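Side-chain contact in putative antibiotic biosynthesis monooxygenase (Bacteroides thetaiotaomicron, PDB 3KKF), which is probably an oxidoreductase of the antibiotic biosynthesis monooxygenase family and binds calcium ions: residues I30-R35 and T73-K78. Sequence-based numbering, arbitrary orientation.
Sequences IEVSMR and TPHFKK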
loop_
_atom_site.group_PDB
_atom_site.type_symbol
_atom_site.label_atom_id
_atom_site.label_comp_id
_atom_site.label_asym_id
_atom_site.label_seq_id
_atom_site.Cartn_x
_atom_site.Cartn_y
_atom_site.Cartn_z
ATOM N N ILE A 30 6.221 3.316 14.050
ATOM C CA ILE A 30 5.797 2.077 13.357
ATOM C C ILE A 30 6.426 0.859 14.027
ATOM O O ILE A 30 5.739 -0.138 14.277
ATOM C CB ILE A 30 6.112 2.137 11.861
ATOM C CG1 ILE A 30 5.194 3.171 11.187
ATOM C CG2 ILE A 30 5.981 0.740 11.216
ATOM C CD1 ILE A 30 5.436 3.316 9.693
ATOM N N GLU A 31 7.720 0.935 14.335
ATOM C CA GLU A 31 8.400 -0.188 14.996
ATOM C C GLU A 31 7.760 -0.515 16.333
ATOM O O GLU A 31 7.514 -1.694 16.642
ATOM C CB GLU A 31 9.881 0.115 15.211
ATOM C CG GLU A 31 10.738 0.107 13.952
ATOM C CD GLU A 31 12.148 0.710 14.173
ATOM O OE1 GLU A 31 12.346 1.449 15.175
ATOM O OE2 GLU A 31 13.030 0.466 13.321
ATOM N N VAL A 32 7.475 0.511 17.137
ATOM C CA VAL A 32 6.847 0.284 18.452
ATOM C C VAL A 32 5.433 -0.298 18.276
ATOM O O VAL A 32 5.044 -1.237 18.982
ATOM C CB VAL A 32 6.821 1.596 19.322
ATOM C CG1 VAL A 32 6.042 1.371 20.612
ATOM C CG2 VAL A 32 8.279 2.092 19.622
ATOM N N SER A 33 4.668 0.242 17.321
ATOM C CA SER A 33 3.291 -0.241 17.096
ATOM C C SER A 33 3.282 -1.702 16.682
ATOM O O SER A 33 2.501 -2.517 17.225
ATOM C CB SER A 33 2.589 0.587 16.019
ATOM O OG SER A 33 2.500 1.952 16.355
HETATM N N MSE A 34 4.168 -2.071 15.753
HETATM C CA MSE A 34 4.232 -3.444 15.298
HETATM C C MSE A 34 4.626 -4.377 16.453
HETATM O O MSE A 34 4.070 -5.476 16.603
HETATM C CB MSE A 34 5.211 -3.605 14.130
HETATM C CG MSE A 34 4.777 -2.908 12.853
HETATM SE SE MSE A 34 3.188 -3.623 12.068
HETATM C CE MSE A 34 3.850 -5.311 11.393
ATOM N N ARG A 35 5.556 -3.936 17.289
ATOM C CA ARG A 35 6.056 -4.707 18.424
ATOM C C ARG A 35 5.031 -4.921 19.535
ATOM O O ARG A 35 4.932 -5.997 20.115
ATOM C CB ARG A 35 7.278 -3.950 19.034
ATOM C CG ARG A 35 7.943 -4.594 20.310
ATOM C CD ARG A 35 9.103 -3.726 20.843
ATOM N N THR A 73 -2.293 5.597 22.152
ATOM C CA THR A 73 -1.031 5.136 22.745
ATOM C C THR A 73 0.007 6.272 22.921
ATOM O O THR A 73 0.015 7.258 22.142
ATOM C CB THR A 73 -0.360 4.029 21.923
ATOM O OG1 THR A 73 0.047 4.552 20.656
ATOM C CG2 THR A 73 -1.232 2.815 21.762
ATOM N N PRO A 74 0.899 6.138 23.934
ATOM C CA PRO A 74 1.927 7.152 24.073
ATOM C C PRO A 74 2.850 7.240 22.849
ATOM O O PRO A 74 3.313 8.339 22.505
ATOM C CB PRO A 74 2.687 6.702 25.311
ATOM C CG PRO A 74 1.698 5.971 26.107
ATOM C CD PRO A 74 0.859 5.245 25.113
ATOM N N HIS A 75 3.127 6.119 22.193
ATOM C CA HIS A 75 4.012 6.163 21.030
ATOM C C HIS A 75 3.351 6.895 19.847
ATOM O O HIS A 75 4.000 7.668 19.167
ATOM C CB HIS A 75 4.568 4.782 20.654
ATOM C CG HIS A 75 3.542 3.726 20.431
ATOM N ND1 HIS A 75 3.011 2.966 21.462
ATOM C CD2 HIS A 75 2.975 3.268 19.293
ATOM C CE1 HIS A 75 2.169 2.081 20.959
ATOM N NE2 HIS A 75 2.130 2.244 19.645
ATOM N N PHE A 76 2.063 6.659 19.599
ATOM C CA PHE A 76 1.378 7.422 18.557
ATOM C C PHE A 76 1.383 8.916 18.918
ATOM O O PHE A 76 1.616 9.760 18.057
ATOM C CB PHE A 76 -0.062 6.943 18.340
ATOM C CG PHE A 76 -0.751 7.685 17.248
ATOM C CD1 PHE A 76 -0.464 7.403 15.927
ATOM C CD2 PHE A 76 -1.610 8.738 17.536
ATOM C CE1 PHE A 76 -1.060 8.110 14.912
ATOM C CE2 PHE A 76 -2.213 9.454 16.502
ATOM C CZ PHE A 76 -1.928 9.130 15.201
ATOM N N LYS A 77 1.130 9.240 20.186
ATOM C CA LYS A 77 1.117 10.647 20.691
ATOM C C LYS A 77 2.450 11.351 20.406
ATOM O O LYS A 77 2.490 12.503 19.977
ATOM C CB LYS A 77 0.855 10.657 22.230
ATOM C CG LYS A 77 0.800 12.088 22.925
ATOM C CD LYS A 77 0.715 11.962 24.483
ATOM C CE LYS A 77 0.302 13.263 25.170
ATOM N NZ LYS A 77 -1.164 13.541 25.014
ATOM N N LYS A 78 3.535 10.652 20.704
ATOM C CA LYS A 78 4.879 11.228 20.492
ATOM C C LYS A 78 5.041 11.600 19.010
ATOM O O LYS A 78 5.509 12.684 18.688
ATOM C CB LYS A 78 5.977 10.228 20.887
ATOM C CG LYS A 78 7.397 10.742 20.562
ATOM C CD LYS A 78 8.465 9.812 20.958
ATOM C CE LYS A 78 9.826 10.382 20.564
ATOM N NZ LYS A 78 10.955 9.466 20.855
#
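Val32 reaches the imidazole of His75 with one methyl, CG1, which sits over a face of the ring in a CH-pi contact, 3.6 Å from the ring centroid and 20° off the ring normal. The methyl is offset toward the rim, Val32 CG1 coming within 3.4 Å of His75 CG. At the ring edge stands Ser33: its OG is 3.3 Å from CD2 of His75. The opposite face of the imidazole carries OG1 of Thr73, 3.2 Å above the plane and over its centre, so the ring is held between a methyl and a hydroxyl oxygen. These side chains bridge helix 19-36 and helix 74-83, which lie on the same side of the antiparallel sheet of a ferredoxin-like subunit, as in the dimeric alpha/beta-barrel family; the 30-35 turn touches strand 40-48. His75 places CG between its backbone N and carbonyl carbon (chi1 55°), which swings the imidazole back over Thr73, the N-cap of its own helix. There OG1 of Thr73 accepts from the backbone N of Phe76 at 3.1 Å, and it is also hydrogen-bonded to the carbonyl of His70. NE2 of His75 is hydrogen-bonded to the carboxylate of Glu37, just beyond helix 19-36, which ties down the far end of the ring. Ser33 OG finds its main partner in the carbonyl of Glu29, one turn back along its own helix, with a weak second bond to the Glu37 carboxylate that also holds His75.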